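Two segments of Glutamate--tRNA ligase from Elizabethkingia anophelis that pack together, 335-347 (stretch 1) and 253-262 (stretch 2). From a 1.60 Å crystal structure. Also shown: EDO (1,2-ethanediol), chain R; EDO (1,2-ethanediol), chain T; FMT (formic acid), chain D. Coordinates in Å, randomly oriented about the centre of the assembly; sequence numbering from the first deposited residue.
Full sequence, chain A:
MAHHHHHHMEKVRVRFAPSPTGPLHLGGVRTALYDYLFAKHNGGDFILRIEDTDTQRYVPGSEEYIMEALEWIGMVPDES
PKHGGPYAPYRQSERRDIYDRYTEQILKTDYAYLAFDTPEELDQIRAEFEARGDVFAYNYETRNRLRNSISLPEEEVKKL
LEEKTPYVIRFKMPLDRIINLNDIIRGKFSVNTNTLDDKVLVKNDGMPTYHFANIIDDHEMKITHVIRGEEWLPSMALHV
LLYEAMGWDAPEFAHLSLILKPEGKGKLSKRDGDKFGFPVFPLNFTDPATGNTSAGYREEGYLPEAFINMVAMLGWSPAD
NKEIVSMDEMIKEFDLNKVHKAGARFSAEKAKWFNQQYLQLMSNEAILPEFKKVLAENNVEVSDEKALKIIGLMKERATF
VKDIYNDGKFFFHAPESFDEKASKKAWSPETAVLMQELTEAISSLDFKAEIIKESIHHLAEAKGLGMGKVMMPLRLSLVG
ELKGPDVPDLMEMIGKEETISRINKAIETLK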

ATOM      1  N   ASP A 335      18.849  -2.704   5.381  1.00 24.85           N
ATOM      2  CA  ASP A 335      19.390  -2.748   6.733  1.00 26.00           C
ATOM      3  C   ASP A 335      18.334  -2.151   7.649  1.00 24.65           C
ATOM      4  O   ASP A 335      18.064  -0.948   7.587  1.00 23.43           O
ATOM      5  CB  ASP A 335      20.707  -1.978   6.817  1.00 27.11           C
ATOM      6  CG  ASP A 335      21.364  -2.080   8.178  1.00 33.06           C
ATOM      7  OD1 ASP A 335      20.739  -2.600   9.131  1.00 26.95           O
ATOM      8  OD2 ASP A 335      22.526  -1.635   8.287  1.00 37.95           O
ATOM      9  N   LEU A 336      17.724  -3.001   8.476  1.00 23.38           N
ATOM     10  CA  LEU A 336      16.663  -2.553   9.366  1.00 23.83           C
ATOM     11  C   LEU A 336      17.153  -1.467  10.315  1.00 26.87           C
ATOM     12  O   LEU A 336      16.369  -0.605  10.731  1.00 27.94           O
ATOM     13  CB  LEU A 336      16.125  -3.757  10.139  1.00 27.80           C
ATOM     14  CG  LEU A 336      14.819  -3.663  10.908  1.00 26.80           C
ATOM     15  CD1 LEU A 336      13.667  -3.227  10.005  1.00 22.44           C
ATOM     16  CD2 LEU A 336      14.558  -5.013  11.547  1.00 24.24           C
ATOM     17  N   ASN A 337      18.448  -1.474  10.641  1.00 28.38           N
ATOM     18  CA  ASN A 337      19.016  -0.453  11.516  1.00 27.32           C
ATOM     19  C   ASN A 337      19.119   0.905  10.834  1.00 32.78           C
ATOM     20  O   ASN A 337      19.442   1.887  11.509  1.00 40.61           O
ATOM     21  CB  ASN A 337      20.400  -0.890  12.023  1.00 32.06           C
ATOM     22  CG  ASN A 337      20.350  -2.159  12.861  1.00 35.11           C
ATOM     23  OD1 ASN A 337      19.508  -2.311  13.754  1.00 32.74           O
ATOM     24  ND2 ASN A 337      21.256  -3.085  12.573  1.00 44.48           N
ATOM     25  N   LYS A 338      18.861   0.979   9.525  1.00 29.61           N
ATOM     26  CA  LYS A 338      18.864   2.216   8.757  1.00 27.94           C
ATOM     27  C   LYS A 338      17.467   2.779   8.514  1.00 33.71           C
ATOM     28  O   LYS A 338      17.342   3.838   7.894  1.00 45.20           O
ATOM     29  CB  LYS A 338      19.565   2.001   7.409  1.00 35.07           C
ATOM     30  N   VAL A 339      16.417   2.088   8.957  1.00 23.81           N
ATOM     31  CA  VAL A 339      15.066   2.627   8.853  1.00 22.43           C
ATOM     32  C   VAL A 339      14.902   3.759   9.861  1.00 23.01           C
ATOM     33  O   VAL A 339      15.285   3.624  11.030  1.00 26.40           O
ATOM     34  CB  VAL A 339      14.040   1.509   9.081  1.00 18.77           C
ATOM     35  CG1 VAL A 339      12.610   2.057   9.103  1.00 21.11           C
ATOM     36  CG2 VAL A 339      14.176   0.450   7.983  1.00 23.18           C
ATOM     37  N   HIS A 340      14.325   4.878   9.414  1.00 24.41           N
ATOM     38  CA  HIS A 340      14.247   6.072  10.246  1.00 24.07           C
ATOM     39  C   HIS A 340      13.218   5.915  11.358  1.00 22.73           C
ATOM     40  O   HIS A 340      12.169   5.291  11.179  1.00 22.69           O
ATOM     41  CB  HIS A 340      13.888   7.294   9.401  1.00 30.44           C
ATOM     42  CG  HIS A 340      14.881   7.600   8.324  1.00 42.57           C
ATOM     43  ND1 HIS A 340      16.203   7.885   8.590  1.00 51.56           N
ATOM     44  CD2 HIS A 340      14.740   7.677   6.979  1.00 49.14           C
ATOM     45  CE1 HIS A 340      16.837   8.117   7.455  1.00 55.41           C
ATOM     46  NE2 HIS A 340      15.972   7.998   6.463  1.00 53.00           N
ATOM     47  N   LYS A 341      13.547   6.479  12.526  1.00 23.67           N
ATOM     48  CA  LYS A 341      12.583   6.610  13.611  1.00 26.36           C
ATOM     49  C   LYS A 341      11.536   7.677  13.308  1.00 22.21           C
ATOM     50  O   LYS A 341      10.379   7.547  13.720  1.00 30.40           O
ATOM     51  CB  LYS A 341      13.330   6.948  14.907  1.00 29.23           C
ATOM     52  CG  LYS A 341      12.473   7.083  16.149  1.00 43.78           C
ATOM     53  CD  LYS A 341      13.354   7.361  17.373  1.00 38.74           C
ATOM     54  CE  LYS A 341      12.543   7.369  18.664  1.00 52.60           C
ATOM     55  NZ  LYS A 341      13.385   7.669  19.854  1.00 56.75           N
ATOM     56  N   ALA A 342      11.915   8.725  12.586  1.00 23.32           N
ATOM     57  CA  ALA A 342      10.967   9.778  12.248  1.00 29.59           C
ATOM     58  C   ALA A 342       9.944   9.276  11.232  1.00 27.60           C
ATOM     59  O   ALA A 342      10.262   8.472  10.352  1.00 25.25           O
ATOM     60  CB  ALA A 342      11.702  10.996  11.692  1.00 31.60           C
ATOM     61  N   GLY A 343       8.705   9.746  11.365  1.00 26.79           N
ATOM     62  CA  GLY A 343       7.703   9.445  10.355  1.00 25.03           C
ATOM     63  C   GLY A 343       8.068  10.031   9.006  1.00 23.49           C
ATOM     64  O   GLY A 343       8.760  11.047   8.903  1.00 28.37           O
ATOM     65  N   ALA A 344       7.588   9.368   7.955  1.00 21.98           N
ATOM     66  CA  ALA A 344       7.816   9.782   6.576  1.00 23.02           C
ATOM     67  C   ALA A 344       6.494  10.250   5.982  1.00 22.07           C
ATOM     68  O   ALA A 344       5.480   9.560   6.114  1.00 21.17           O
ATOM     69  CB  ALA A 344       8.392   8.621   5.756  1.00 23.76           C
ATOM     70  N   ARG A 345       6.504  11.408   5.325  1.00 27.43           N
ATOM     71  CA  ARG A 345       5.303  11.910   4.661  1.00 24.46           C
ATOM     72  C   ARG A 345       5.046  11.155   3.364  1.00 24.03           C
ATOM     73  O   ARG A 345       5.957  10.968   2.545  1.00 25.00           O
ATOM     74  CB  ARG A 345       5.425  13.400   4.348  1.00 22.85           C
ATOM     75  CG  ARG A 345       5.278  14.313   5.540  1.00 26.87           C
ATOM     76  CD  ARG A 345       5.060  15.740   5.050  1.00 32.82           C
ATOM     77  NE  ARG A 345       5.041  16.716   6.133  1.00 32.76           N
ATOM     78  CZ  ARG A 345       3.945  17.086   6.792  1.00 33.85           C
ATOM     79  NH1 ARG A 345       2.769  16.557   6.487  1.00 31.98           N
ATOM     80  NH2 ARG A 345       4.026  17.992   7.755  1.00 40.42           N
ATOM     81  N   PHE A 346       3.800  10.741   3.161  1.00 20.20           N
ATOM     82  CA  PHE A 346       3.441  10.197   1.860  1.00 20.16           C
ATOM     83  C   PHE A 346       3.484  11.302   0.808  1.00 18.55           C
ATOM     84  O   PHE A 346       3.100  12.442   1.074  1.00 22.69           O
ATOM     85  CB  PHE A 346       2.044   9.576   1.887  1.00 19.07           C
ATOM     86  CG  PHE A 346       1.622   9.063   0.546  1.00 17.78           C
ATOM     87  CD1 PHE A 346       2.151   7.880   0.052  1.00 21.00           C
ATOM     88  CD2 PHE A 346       0.758   9.798  -0.253  1.00 21.31           C
ATOM     89  CE1 PHE A 346       1.799   7.418  -1.209  1.00 20.25           C
ATOM     90  CE2 PHE A 346       0.406   9.341  -1.520  1.00 22.13           C
ATOM     91  CZ  PHE A 346       0.924   8.157  -1.994  1.00 21.06           C
ATOM     92  N   SER A 347       3.930  10.954  -0.408  1.00 18.08           N
ATOM     93  CA  SER A 347       3.991  11.907  -1.522  1.00 17.10           C
ATOM     94  C   SER A 347       3.361  11.286  -2.759  1.00 16.60           C
ATOM     95  O   SER A 347       3.915  10.349  -3.342  1.00 16.40           O
ATOM     96  CB  SER A 347       5.436  12.323  -1.813  1.00 20.68           C
ATOM     97  OG  SER A 347       5.531  13.159  -2.965  1.00 20.67           O
TER
HETATM   98  C1  EDO R 617       9.363   3.896   9.830  1.00 20.67           C
HETATM   99  O1  EDO R 617       9.787   4.131  11.185  1.00 23.28           O
HETATM  100  C2  EDO R 617       9.906   5.013   8.949  1.00 19.62           C
HETATM  101  O2  EDO R 617       9.228   6.225   9.312  1.00 24.60           O
HETATM  102  C1  EDO T 619      15.988   8.970  11.717  1.00 48.41           C
HETATM  103  O1  EDO T 619      14.781   9.537  12.249  1.00 38.73           O
HETATM  104  C2  EDO T 619      16.771   8.232  12.796  1.00 52.34           C
HETATM  105  O2  EDO T 619      16.098   7.025  13.174  1.00 46.36           O
HETATM  106  C   FMT D 603       2.873  15.674  -2.748  1.00 48.95           C
HETATM  107  O1  FMT D 603       2.302  14.893  -3.509  1.00 35.64           O
HETATM  108  O2  FMT D 603       3.943  15.444  -2.184  1.00 45.54           O
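Stretch 2 (253-262) FAHLSLILKP

Stretch 2 runs alongside stretch 1 in the same sense: the nearest CA pairs climb together, from Leu336 with Ala254 (CA to CA 8.3 Å), through Gly343 with Ser257 (CA to CA 5.1 Å) and Arg345 with Leu260 (CA to CA 4.3 Å), to Phe346 with Pro262 (CA to CA 5.0 Å). The two backbones are therefore parallel in direction and draw together toward their C-terminal ends. Stretch 2 begins as the end of a strand, residues 253-256, and continues as an extended chain with phi near -60 to -90° and psi near 135 to 160° from Ser257 through Lys261; at Pro262 psi turns to -36°. Together the stretches bury 630 Å², both sides summed.

Stretch 1 opens with a short 3-10 segment, 336-338; the backbones are still well separated here, and the contacts are between side chains. Asp335 fixes this turn from within: Lys338 N donates to Asp335 O at 2.8 Å, and Asn337 N to Asp335 OD1 at 3.0 Å. Leu336, with chi1 t and chi2 p, points toward stretch 2 and places CD2 4.1 Å from Ala254 CB. Val339, also directed toward stretch 2, brings CG1 to 3.9 Å from Leu256 CD2.

From His340 to Ala342 the separation is filled partly by the 1,2-ethanediol of chain R. Ser257 N donates to its O1 (2.8 Å), which in turn donates to His340 O (2.6 Å), while its O2 donates to Ala342 O (2.7 Å). The diol thus links backbone groups too far apart to pair directly. Ser257 also makes a direct link: its CB points toward stretch 1, and with chi1 m its OG donates a short hydrogen bond to Lys341 O, 2.5 Å away.

Gly343 marks the close approach. Its C lies 3.6 Å from Leu260 CD1, and an ideal CB built on it would fall 2.9 Å from Leu260 CG, a clash; the absence of a side chain leaves room for the leucine. Next, water 1 accepts from Ala344 N (2.9 Å) and donates to Ser257 O (2.9 Å), joining the two backbones.

The single beta bridge is centred on Arg345 and Leu260. Leu260 N donates to Ala344 O at 2.8 Å (N-H...O 173°), and Leu260 O accepts from Phe346 N at 2.9 Å (177°). Leu260 uses both its backbone groups on the residues flanking Arg345, the pattern expected of a parallel bridge. The CA-to-CB bond of Arg345 points sideways; CG lies 3.9 Å from Leu260 CB, and NH1 donates to Lys261 O at 2.9 Å (150°).

Phe346 sets its CB 3.9 Å from Ile259 CG2, and its ring meets Pro262 CG at the edge, with CD2 4.2 Å from that atom. Phe346 O receives a CA-H...O contact from Pro262 CA at 3.2 Å. The CA-to-CB bond of Ser347 points away from stretch 2, and its side chain caps a backbone N just past the stretch.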

ATOM      1  N   PHE A 253      12.193  -6.644  18.662  1.00 15.34           N
ATOM      2  CA  PHE A 253      11.103  -5.838  18.122  1.00 14.39           C
ATOM      3  C   PHE A 253      11.641  -4.658  17.331  1.00 17.58           C
ATOM      4  O   PHE A 253      12.701  -4.110  17.646  1.00 18.32           O
ATOM      5  CB  PHE A 253      10.186  -5.291  19.238  1.00 15.18           C
ATOM      6  CG  PHE A 253       9.432  -6.350  19.972  1.00 15.25           C
ATOM      7  CD1 PHE A 253      10.029  -7.024  21.029  1.00 16.07           C
ATOM      8  CD2 PHE A 253       8.134  -6.670  19.615  1.00 19.95           C
ATOM      9  CE1 PHE A 253       9.343  -8.018  21.706  1.00 18.19           C
ATOM     10  CE2 PHE A 253       7.441  -7.663  20.289  1.00 20.28           C
ATOM     11  CZ  PHE A 253       8.050  -8.331  21.341  1.00 20.05           C
ATOM     12  N   ALA A 254      10.889  -4.274  16.294  1.00 15.79           N
ATOM     13  CA  ALA A 254      11.144  -3.055  15.527  1.00 15.14           C
ATOM     14  C   ALA A 254       9.803  -2.410  15.221  1.00 16.54           C
ATOM     15  O   ALA A 254       8.970  -3.023  14.547  1.00 18.48           O
ATOM     16  CB  ALA A 254      11.898  -3.364  14.228  1.00 18.45           C
ATOM     17  N   HIS A 255       9.591  -1.187  15.703  1.00 15.32           N
ATOM     18  CA  HIS A 255       8.312  -0.502  15.551  1.00 16.65           C
ATOM     19  C   HIS A 255       8.451   0.623  14.535  1.00 20.48           C
ATOM     20  O   HIS A 255       9.230   1.562  14.736  1.00 19.38           O
ATOM     21  CB  HIS A 255       7.811   0.018  16.896  1.00 15.40           C
ATOM     22  CG  HIS A 255       7.245  -1.061  17.762  1.00 16.08           C
ATOM     23  ND1 HIS A 255       8.037  -1.875  18.550  1.00 16.00           N
ATOM     24  CD2 HIS A 255       5.969  -1.473  17.959  1.00 16.84           C
ATOM     25  CE1 HIS A 255       7.269  -2.738  19.195  1.00 17.31           C
ATOM     26  NE2 HIS A 255       6.009  -2.519  18.851  1.00 18.04           N
ATOM     27  N   LEU A 256       7.690   0.517  13.448  1.00 16.19           N
ATOM     28  CA  LEU A 256       7.740   1.463  12.343  1.00 15.72           C
ATOM     29  C   LEU A 256       6.786   2.629  12.580  1.00 17.22           C
ATOM     30  O   LEU A 256       5.603   2.428  12.875  1.00 20.48           O
ATOM     31  CB  LEU A 256       7.380   0.735  11.046  1.00 14.04           C
ATOM     32  CG  LEU A 256       8.211  -0.519  10.761  1.00 15.69           C
ATOM     33  CD1 LEU A 256       7.578  -1.329   9.626  1.00 16.71           C
ATOM     34  CD2 LEU A 256       9.647  -0.130  10.391  1.00 18.32           C
ATOM     35  N   SER A 257       7.294   3.844  12.435  1.00 19.02           N
ATOM     36  CA  SER A 257       6.472   5.026  12.672  1.00 20.68           C
ATOM     37  C   SER A 257       5.402   5.159  11.591  1.00 19.57           C
ATOM     38  O   SER A 257       5.628   4.819  10.428  1.00 20.26           O
ATOM     39  CB  SER A 257       7.357   6.274  12.717  1.00 24.09           C
ATOM     40  OG  SER A 257       8.282   6.162  13.798  1.00 24.22           O
ATOM     41  N   LEU A 258       4.225   5.646  11.987  1.00 20.80           N
ATOM     42  CA  LEU A 258       3.118   5.780  11.043  1.00 21.61           C
ATOM     43  C   LEU A 258       3.488   6.722   9.901  1.00 20.60           C
ATOM     44  O   LEU A 258       4.186   7.720  10.096  1.00 25.65           O
ATOM     45  CB  LEU A 258       1.873   6.301  11.771  1.00 27.40           C
ATOM     46  CG  LEU A 258       1.340   5.360  12.858  1.00 29.69           C
ATOM     47  CD1 LEU A 258       0.180   6.008  13.608  1.00 44.12           C
ATOM     48  CD2 LEU A 258       0.921   4.027  12.271  1.00 31.54           C
ATOM     49  N   ILE A 259       3.022   6.377   8.701  1.00 19.93           N
ATOM     50  CA  ILE A 259       3.198   7.228   7.531  1.00 18.60           C
ATOM     51  C   ILE A 259       2.411   8.513   7.733  1.00 20.37           C
ATOM     52  O   ILE A 259       1.252   8.490   8.165  1.00 24.29           O
ATOM     53  CB  ILE A 259       2.753   6.480   6.268  1.00 17.04           C
ATOM     54  CG1 ILE A 259       3.616   5.225   6.069  1.00 17.55           C
ATOM     55  CG2 ILE A 259       2.804   7.407   5.048  1.00 18.44           C
ATOM     56  CD1 ILE A 259       3.085   4.243   5.041  1.00 18.10           C
ATOM     57  N   LEU A 260       3.041   9.639   7.432  1.00 18.15           N
ATOM     58  CA  LEU A 260       2.442  10.938   7.684  1.00 20.67           C
ATOM     59  C   LEU A 260       1.652  11.444   6.472  1.00 20.26           C
ATOM     60  O   LEU A 260       1.844  11.002   5.333  1.00 21.51           O
ATOM     61  CB  LEU A 260       3.526  11.941   8.078  1.00 21.25           C
ATOM     62  CG  LEU A 260       4.353  11.522   9.295  1.00 23.97           C
ATOM     63  CD1 LEU A 260       5.466  12.512   9.531  1.00 26.33           C
ATOM     64  CD2 LEU A 260       3.474  11.409  10.531  1.00 26.32           C
ATOM     65  N   LYS A 261       0.749  12.388   6.746  1.00 25.14           N
ATOM     66  CA  LYS A 261      -0.045  13.004   5.692  1.00 27.31           C
ATOM     67  C   LYS A 261       0.857  13.728   4.692  1.00 28.71           C
ATOM     68  O   LYS A 261       1.962  14.165   5.035  1.00 30.51           O
ATOM     69  CB  LYS A 261      -1.032  14.009   6.286  1.00 28.57           C
ATOM     70  CG  LYS A 261      -2.189  13.382   7.011  1.00 35.99           C
ATOM     71  CD  LYS A 261      -3.232  14.438   7.357  1.00 35.26           C
ATOM     72  CE  LYS A 261      -4.343  13.854   8.202  1.00 47.10           C
ATOM     73  NZ  LYS A 261      -4.971  12.677   7.539  1.00 48.45           N
ATOM     74  N   PRO A 262       0.401  13.894   3.449  1.00 31.68           N
ATOM     75  CA  PRO A 262       1.229  14.628   2.479  1.00 32.77           C
ATOM     76  C   PRO A 262       1.509  16.055   2.904  1.00 36.68           C
ATOM     77  O   PRO A 262       2.602  16.577   2.650  1.00 35.09           O
ATOM     78  CB  PRO A 262       0.391  14.575   1.192  1.00 38.27           C
ATOM     79  CG  PRO A 262      -0.530  13.423   1.367  1.00 38.64           C
ATOM     80  CD  PRO A 262      -0.829  13.354   2.842  1.00 34.07           C
TER
HETATM   81  O   HOH W   1       6.714   6.629   8.451  1.00 20.27           O
HETATM   82  O   HOH W   2       4.402  14.982   0.820  1.00 35.17           O